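Local coordinates for glycoside transferase (Listeria monocytogenes, PDB 6R2M), which probably acts as an extracellular glycoside hydrolase on exopolysaccharide, with transferase activity also possible, at residues I181-A186 with E197-A202; D187-E192 with D231-T236; M217-F220 with V226-N229. All coordinates share one frame; numbering follows the deposited sequence.

Interaction 1: I181-A186 with E197-A202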
# COMPACT_ATOMS: atom_id res chain seq x y z
N ILE A 181 -11.51 1.58 -12.52
CA ILE A 181 -11.47 2.71 -11.60
C ILE A 181 -12.10 3.97 -12.21
O ILE A 181 -12.52 4.87 -11.47
CB ILE A 181 -10.02 2.95 -11.13
CG1 ILE A 181 -9.97 3.83 -9.87
CG2 ILE A 181 -9.17 3.55 -12.24
CD1 ILE A 181 -10.59 3.20 -8.63
N GLN A 182 -12.21 4.03 -13.53
CA GLN A 182 -12.91 5.15 -14.15
C GLN A 182 -14.42 5.06 -14.00
O GLN A 182 -15.09 6.10 -14.07
CB GLN A 182 -12.58 5.23 -15.64
CG GLN A 182 -11.19 5.73 -15.94
CD GLN A 182 -10.77 5.47 -17.39
OE1 GLN A 182 -11.49 4.82 -18.14
NE2 GLN A 182 -9.61 5.98 -17.77
N THR A 183 -14.96 3.87 -13.79
CA THR A 183 -16.41 3.67 -13.86
C THR A 183 -17.03 3.18 -12.56
O THR A 183 -18.26 3.04 -12.49
CB THR A 183 -16.75 2.70 -15.00
OG1 THR A 183 -16.09 1.44 -14.82
CG2 THR A 183 -16.29 3.28 -16.33
N VAL A 184 -16.23 2.92 -11.52
CA VAL A 184 -16.78 2.47 -10.24
C VAL A 184 -17.57 3.61 -9.60
O VAL A 184 -17.28 4.80 -9.80
CB VAL A 184 -15.64 1.99 -9.32
CG1 VAL A 184 -14.74 3.15 -8.91
CG2 VAL A 184 -16.19 1.29 -8.08
N ASN A 185 -18.61 3.23 -8.85
CA ASN A 185 -19.42 4.14 -8.06
C ASN A 185 -19.27 3.82 -6.58
O ASN A 185 -18.94 2.70 -6.19
CB ASN A 185 -20.91 4.04 -8.44
CG ASN A 185 -21.17 4.52 -9.84
OD1 ASN A 185 -20.58 5.51 -10.28
ND2 ASN A 185 -22.03 3.81 -10.56
N ALA A 186 -19.51 4.84 -5.75
CA ALA A 186 -19.64 4.68 -4.31
C ALA A 186 -21.04 5.12 -3.88
O ALA A 186 -21.56 6.11 -4.40
CB ALA A 186 -18.57 5.49 -3.57
N GLU A 197 -16.50 -8.09 -15.90
CA GLU A 197 -16.90 -6.77 -16.38
C GLU A 197 -18.01 -6.12 -15.54
O GLU A 197 -18.65 -5.16 -15.99
CB GLU A 197 -17.30 -6.84 -17.86
CG GLU A 197 -16.23 -7.53 -18.71
CD GLU A 197 -16.61 -7.67 -20.17
OE1 GLU A 197 -16.81 -6.63 -20.83
OE2 GLU A 197 -16.70 -8.82 -20.66
N GLN A 198 -18.23 -6.60 -14.32
CA GLN A 198 -19.22 -6.04 -13.41
C GLN A 198 -18.59 -5.77 -12.05
O GLN A 198 -17.52 -6.30 -11.73
CB GLN A 198 -20.43 -6.97 -13.23
CG GLN A 198 -21.26 -7.17 -14.47
CD GLN A 198 -22.02 -8.48 -14.43
OE1 GLN A 198 -23.13 -8.55 -13.89
NE2 GLN A 198 -21.43 -9.53 -14.99
N PHE A 199 -19.27 -4.97 -11.25
CA PHE A 199 -18.81 -4.61 -9.91
C PHE A 199 -19.63 -5.34 -8.86
O PHE A 199 -20.85 -5.50 -9.00
CB PHE A 199 -18.93 -3.11 -9.67
CG PHE A 199 -18.03 -2.28 -10.52
CD1 PHE A 199 -16.70 -2.09 -10.17
CD2 PHE A 199 -18.50 -1.67 -11.67
CE1 PHE A 199 -15.87 -1.30 -10.94
CE2 PHE A 199 -17.68 -0.88 -12.45
CZ PHE A 199 -16.36 -0.69 -12.08
N GLN A 200 -18.96 -5.74 -7.79
CA GLN A 200 -19.62 -6.35 -6.64
C GLN A 200 -18.90 -5.91 -5.37
O GLN A 200 -17.76 -5.45 -5.41
CB GLN A 200 -19.61 -7.88 -6.75
CG GLN A 200 -18.21 -8.49 -6.68
CD GLN A 200 -17.74 -9.17 -7.96
OE1 GLN A 200 -17.84 -8.61 -9.05
NE2 GLN A 200 -17.18 -10.37 -7.81
N TYR A 201 -19.60 -6.03 -4.25
CA TYR A 201 -18.98 -5.75 -2.96
C TYR A 201 -18.19 -6.96 -2.48
O TYR A 201 -18.49 -8.11 -2.81
CB TYR A 201 -20.02 -5.34 -1.91
CG TYR A 201 -20.63 -3.95 -2.14
CD1 TYR A 201 -19.94 -2.79 -1.80
CD2 TYR A 201 -21.90 -3.81 -2.69
CE1 TYR A 201 -20.49 -1.53 -2.02
CE2 TYR A 201 -22.46 -2.57 -2.89
CZ TYR A 201 -21.76 -1.43 -2.55
OH TYR A 201 -22.32 -0.18 -2.76
N ALA A 202 -17.16 -6.68 -1.69
CA ALA A 202 -16.27 -7.74 -1.22
C ALA A 202 -16.95 -8.62 -0.19
O ALA A 202 -16.64 -9.81 -0.09
CB ALA A 202 -15.00 -7.12 -0.63
O HOH W 1 -21.32 1.44 -4.87

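Interaction 2: D187-E192 with D231-T236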
# COMPACT_ATOMS: atom_id res chain seq x y z
N ASP A 187 -21.66 4.38 -2.95
CA ASP A 187 -23.04 4.72 -2.60
C ASP A 187 -23.42 4.39 -1.15
O ASP A 187 -24.43 3.70 -0.92
CB ASP A 187 -24.00 4.03 -3.56
CG ASP A 187 -25.39 4.65 -3.55
OD1 ASP A 187 -25.52 5.85 -3.24
OD2 ASP A 187 -26.37 3.91 -3.83
N PRO A 188 -22.69 4.90 -0.15
CA PRO A 188 -21.55 5.81 -0.24
C PRO A 188 -20.20 5.09 -0.28
O PRO A 188 -19.17 5.76 -0.33
CB PRO A 188 -21.69 6.64 1.04
CG PRO A 188 -22.20 5.64 2.03
CD PRO A 188 -23.09 4.67 1.26
N PHE A 189 -20.21 3.76 -0.25
CA PHE A 189 -18.99 2.97 -0.30
C PHE A 189 -18.78 2.40 -1.69
O PHE A 189 -19.73 2.10 -2.41
CB PHE A 189 -19.04 1.83 0.72
CG PHE A 189 -19.36 2.28 2.11
CD1 PHE A 189 -18.41 2.98 2.85
CD2 PHE A 189 -20.60 2.00 2.67
CE1 PHE A 189 -18.70 3.40 4.15
CE2 PHE A 189 -20.89 2.41 3.97
CZ PHE A 189 -19.94 3.11 4.70
N PHE A 190 -17.50 2.24 -2.04
CA PHE A 190 -17.15 1.67 -3.33
C PHE A 190 -17.43 0.17 -3.36
O PHE A 190 -17.18 -0.53 -2.37
CB PHE A 190 -15.66 1.86 -3.61
CG PHE A 190 -15.25 3.28 -3.85
CD1 PHE A 190 -15.35 3.84 -5.10
CD2 PHE A 190 -14.71 4.04 -2.81
CE1 PHE A 190 -14.93 5.15 -5.32
CE2 PHE A 190 -14.30 5.35 -3.02
CZ PHE A 190 -14.41 5.90 -4.27
N THR A 191 -17.93 -0.31 -4.50
CA THR A 191 -17.87 -1.74 -4.80
C THR A 191 -16.42 -2.13 -5.01
O THR A 191 -15.77 -1.60 -5.92
CB THR A 191 -18.66 -2.06 -6.07
OG1 THR A 191 -18.26 -1.14 -7.09
CG2 THR A 191 -20.14 -1.96 -5.83
N GLU A 192 -15.91 -3.04 -4.19
CA GLU A 192 -14.47 -3.27 -4.18
C GLU A 192 -13.99 -4.20 -5.28
O GLU A 192 -12.79 -4.20 -5.58
CB GLU A 192 -14.04 -3.87 -2.84
CG GLU A 192 -14.35 -2.98 -1.65
CD GLU A 192 -15.65 -3.35 -0.94
OE1 GLU A 192 -16.56 -3.91 -1.60
OE2 GLU A 192 -15.75 -3.10 0.28
N ASP A 231 -16.59 10.89 -0.57
CA ASP A 231 -16.00 12.06 0.05
C ASP A 231 -16.96 12.67 1.06
O ASP A 231 -16.55 13.01 2.18
CB ASP A 231 -15.61 13.10 -1.00
CG ASP A 231 -14.77 14.22 -0.44
OD1 ASP A 231 -13.65 13.95 0.04
OD2 ASP A 231 -15.22 15.39 -0.47
N ASN A 232 -18.25 12.73 0.72
CA ASN A 232 -19.23 13.27 1.66
C ASN A 232 -19.36 12.40 2.90
O ASN A 232 -19.48 12.92 4.02
CB ASN A 232 -20.59 13.40 0.98
CG ASN A 232 -21.69 13.74 1.97
OD1 ASN A 232 -22.50 12.89 2.34
ND2 ASN A 232 -21.70 14.99 2.44
N PHE A 233 -19.33 11.07 2.74
CA PHE A 233 -19.36 10.21 3.91
C PHE A 233 -18.20 10.54 4.85
O PHE A 233 -18.39 10.66 6.06
CB PHE A 233 -19.30 8.74 3.48
CG PHE A 233 -19.28 7.79 4.64
CD1 PHE A 233 -20.44 7.51 5.33
CD2 PHE A 233 -18.10 7.19 5.04
CE1 PHE A 233 -20.43 6.64 6.41
CE2 PHE A 233 -18.08 6.31 6.13
CZ PHE A 233 -19.25 6.05 6.80
N LEU A 234 -17.00 10.68 4.30
CA LEU A 234 -15.84 10.99 5.14
C LEU A 234 -16.05 12.31 5.87
O LEU A 234 -15.79 12.41 7.08
CB LEU A 234 -14.56 11.03 4.30
CG LEU A 234 -14.09 9.73 3.65
CD1 LEU A 234 -12.83 9.99 2.84
CD2 LEU A 234 -13.85 8.63 4.67
N GLN A 235 -16.51 13.33 5.15
CA GLN A 235 -16.69 14.65 5.75
C GLN A 235 -17.72 14.61 6.86
O GLN A 235 -17.53 15.21 7.93
CB GLN A 235 -17.07 15.67 4.68
CG GLN A 235 -15.89 16.08 3.79
CD GLN A 235 -16.32 16.92 2.61
OE1 GLN A 235 -17.51 17.18 2.42
NE2 GLN A 235 -15.35 17.34 1.80
N THR A 236 -18.84 13.90 6.65
CA THR A 236 -19.90 13.90 7.65
C THR A 236 -19.53 13.06 8.87
O THR A 236 -19.94 13.38 9.99
CB THR A 236 -21.22 13.44 7.05
OG1 THR A 236 -21.11 12.07 6.60
CG2 THR A 236 -21.62 14.32 5.88

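Interaction 3: M217-F220 with V226-N229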
# COMPACT_ATOMS: atom_id res chain seq x y z
N MET A 217 -8.30 6.85 -3.16
CA MET A 217 -7.09 7.50 -3.65
C MET A 217 -6.79 7.13 -5.10
O MET A 217 -6.39 7.99 -5.89
CB MET A 217 -5.91 7.15 -2.73
CG MET A 217 -5.93 8.07 -1.52
SD MET A 217 -4.50 7.94 -0.46
CE MET A 217 -4.79 6.32 0.08
N ALA A 218 -6.99 5.87 -5.48
CA ALA A 218 -6.82 5.49 -6.88
C ALA A 218 -7.83 6.20 -7.76
O ALA A 218 -7.52 6.60 -8.88
CB ALA A 218 -6.95 3.98 -7.03
N TYR A 219 -9.06 6.34 -7.27
CA TYR A 219 -10.09 7.06 -8.01
C TYR A 219 -9.64 8.48 -8.31
O TYR A 219 -9.75 8.95 -9.45
CB TYR A 219 -11.39 7.08 -7.20
CG TYR A 219 -12.57 7.58 -7.96
CD1 TYR A 219 -12.84 8.95 -8.03
CD2 TYR A 219 -13.42 6.71 -8.60
CE1 TYR A 219 -13.94 9.41 -8.71
CE2 TYR A 219 -14.52 7.15 -9.29
CZ TYR A 219 -14.77 8.51 -9.35
OH TYR A 219 -15.87 8.94 -10.03
N PHE A 220 -9.16 9.19 -7.29
CA PHE A 220 -8.70 10.56 -7.51
C PHE A 220 -7.49 10.59 -8.43
O PHE A 220 -7.39 11.45 -9.32
CB PHE A 220 -8.35 11.22 -6.18
CG PHE A 220 -7.88 12.63 -6.34
CD1 PHE A 220 -6.54 12.94 -6.22
CD2 PHE A 220 -8.78 13.65 -6.61
CE1 PHE A 220 -6.09 14.25 -6.37
CE2 PHE A 220 -8.34 14.95 -6.76
CZ PHE A 220 -7.00 15.25 -6.64
N VAL A 226 -12.60 13.71 -6.83
CA VAL A 226 -13.00 12.72 -5.84
C VAL A 226 -14.36 12.15 -6.21
O VAL A 226 -15.19 12.79 -6.86
CB VAL A 226 -13.03 13.30 -4.41
CG1 VAL A 226 -11.63 13.69 -3.95
CG2 VAL A 226 -13.99 14.48 -4.32
N GLU A 227 -14.59 10.93 -5.76
CA GLU A 227 -15.92 10.36 -5.83
C GLU A 227 -16.72 11.07 -4.75
O GLU A 227 -16.37 10.97 -3.57
CB GLU A 227 -15.89 8.85 -5.59
CG GLU A 227 -16.93 8.08 -6.36
CD GLU A 227 -18.35 8.26 -5.80
OE1 GLU A 227 -18.50 8.77 -4.68
OE2 GLU A 227 -19.31 7.88 -6.52
N PRO A 228 -17.78 11.82 -5.10
CA PRO A 228 -18.38 12.73 -4.12
C PRO A 228 -19.19 12.04 -3.04
O PRO A 228 -19.36 12.62 -1.96
CB PRO A 228 -19.28 13.64 -4.98
CG PRO A 228 -19.63 12.79 -6.16
CD PRO A 228 -18.38 11.97 -6.43
N ASN A 229 -19.71 10.84 -3.30
CA ASN A 229 -20.48 10.13 -2.30
C ASN A 229 -19.58 9.62 -1.19
O ASN A 229 -19.90 9.75 -0.00
CB ASN A 229 -21.23 8.98 -2.94
CG ASN A 229 -22.11 9.45 -4.06
OD1 ASN A 229 -23.12 10.09 -3.80
ND2 ASN A 229 -21.71 9.19 -5.30

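Interaction 1: I181-A186 with E197-A202
Tyr201 OH and the backbone O of Asn185 share one ordered water. It sits 2.8 Å from Tyr201 OH, and it donates a hydrogen to Asn185 O over 3.0 Å, so the two segments are tied here through solvent. The same phenol hydroxyl makes a further, weak hydrogen bond with Phe189 O, while Arg250 forms a cation-pi contact with the Tyr201 ring. The direct contact is made farther along by Phe199, whose CB points toward the chain leaving helix 179-183. With CG beside the backbone N and anti to the carbonyl carbon (chi1 -66°), its ring lies alongside Val184, which covers one face, and ends against Thr183. Val184 CA lies over that face, 4.1 Å from the centroid of Phe199 and 28° off the ring normal, a CH-pi contact. The isopropyl group carries on past the rim at CE1 and CD1: Val184 CB is 3.7 Å from Phe199 CE1, and Val184 CG2 is 3.9 Å from the same carbon.

In the fold, Phe199 belongs to the second strand of a beta-hairpin made by 193-195 and 198-200, at one border of a small antiparallel sheet. The contact therefore fastens this hairpin to the end of a short helix, where Val184 is the first residue to abandon helical geometry. Phe194, on the partner strand, meets the Phe199 ring edge-to-face, and Thr191 touches both Phe199 and Val184.

At the far end of the ring Thr183 OG1 stands in the ring plane, 3.5 Å from Phe199 CZ. The hydroxyl is hydrogen-bonded to Leu179 O, back in its own helix, and presents its oxygen to the ring's C-H edge. Both Thr183 and Val184 cross the phenylalanine side chain at about a right angle.

Interaction 2: D187-E192 with D231-T236
Pro188, which follows a cis peptide bond, points its CB at Phe233 of helix 228-241, with Pro188 CB 4.0 Å from Phe233 CB. Across that cis peptide, Asp187 N donates to Phe189 O, 3.0 Å away, and draws the chain together around the proline. This is loop-on-helix packing: the connection between helix 179-183 and strand 193-195 lies against the first turns of helix 228-241. Pro188 CG also rests above one face of the Phe189 ring, near its rim, so the pyrrolidine ring touches two aromatic residues at once.

Next along the chain, Phe189 carries the main contact, a T-shaped stack in which its edge meets the face of Phe233. The ring planes are 68° apart and the centroids of Phe189 and Phe233 are separated by 4.8 Å. On the helix side, Phe233 has CG anti to the backbone N; this chi1 of 178° carries the ring out from the helix, and chi2 of 77° sets which face meets the loop. Tyr248 makes another edge-to-face contact with Phe233, and Gln212 and Val207 pack on Phe189. The edge is applied by two neighbouring carbons: Phe189 CE1 lies 3.6 Å from Phe233 CE2, and Phe189 CZ lies 3.7 Å from Phe233 CZ.

Interaction 3: M217-F220 with V226-N229
Tyr219 has its CG anti to the backbone N (chi1 -170°), which sends the ring off helix 209-223 toward Glu227. Glu227, with an unusual chi1 of -147° and a bend at chi2, lays its aliphatic carbons over one face of that ring while its carboxylate leads away. Glu227 CB stands 3.9 Å from the Tyr219 centroid, only 16° off the ring normal, a CH-pi contact. Farther over the same ring, Glu227 CG is 3.7 Å from Tyr219 CZ. The backbone joins in, with Glu227 N 3.4 Å from Tyr219 CE1.

Phe220 uses its edge instead: Val226 N lies in the ring plane, 3.8 Å from Phe220 CD2. Val226 CG1 touches that carbon too, at 3.9 Å from Phe220 CD2.

Glu227 is the N-cap of helix 228-241. Its OE1 accepts weakly from Asn229 N at 2.8 Å and also takes a hydrogen bond from Phe230 N. The other oxygen is met on its syn side by the Asn229 amide, with Glu227 OE2 3.0 Å from Asn229 ND2. Ala186 N also donates to OE2, so both oxygens have partners, which should limit rotation of the carboxylate.

Together these contacts close the tight connection between consecutive helices 209-223 and 228-241, with Tyr271 of helix 262-274 packed on Val226 and Met217, and Val184 against Tyr219.

Interaction 2 is buried and purely apolar across its segments, whereas interactions 1 and 3 are partly buried and place aromatic rings against backbone and aliphatic atoms; interaction 1 alone adds a water bridge. Interactions 2 and 3 share helix 228-241: residues 226-229 lead into it and residues 231-236 come one residue later, and interaction 3 is nested within the chain loop that interaction 2 closes. Residues 181-186 and 187-192 form one continuous run that threads past all three sites. Ala202 N, just past the hairpin, probably bonds to Glu192 OE1, while Phe190 CZ packs on Glu227 CB, joining the loop to the start of the helix.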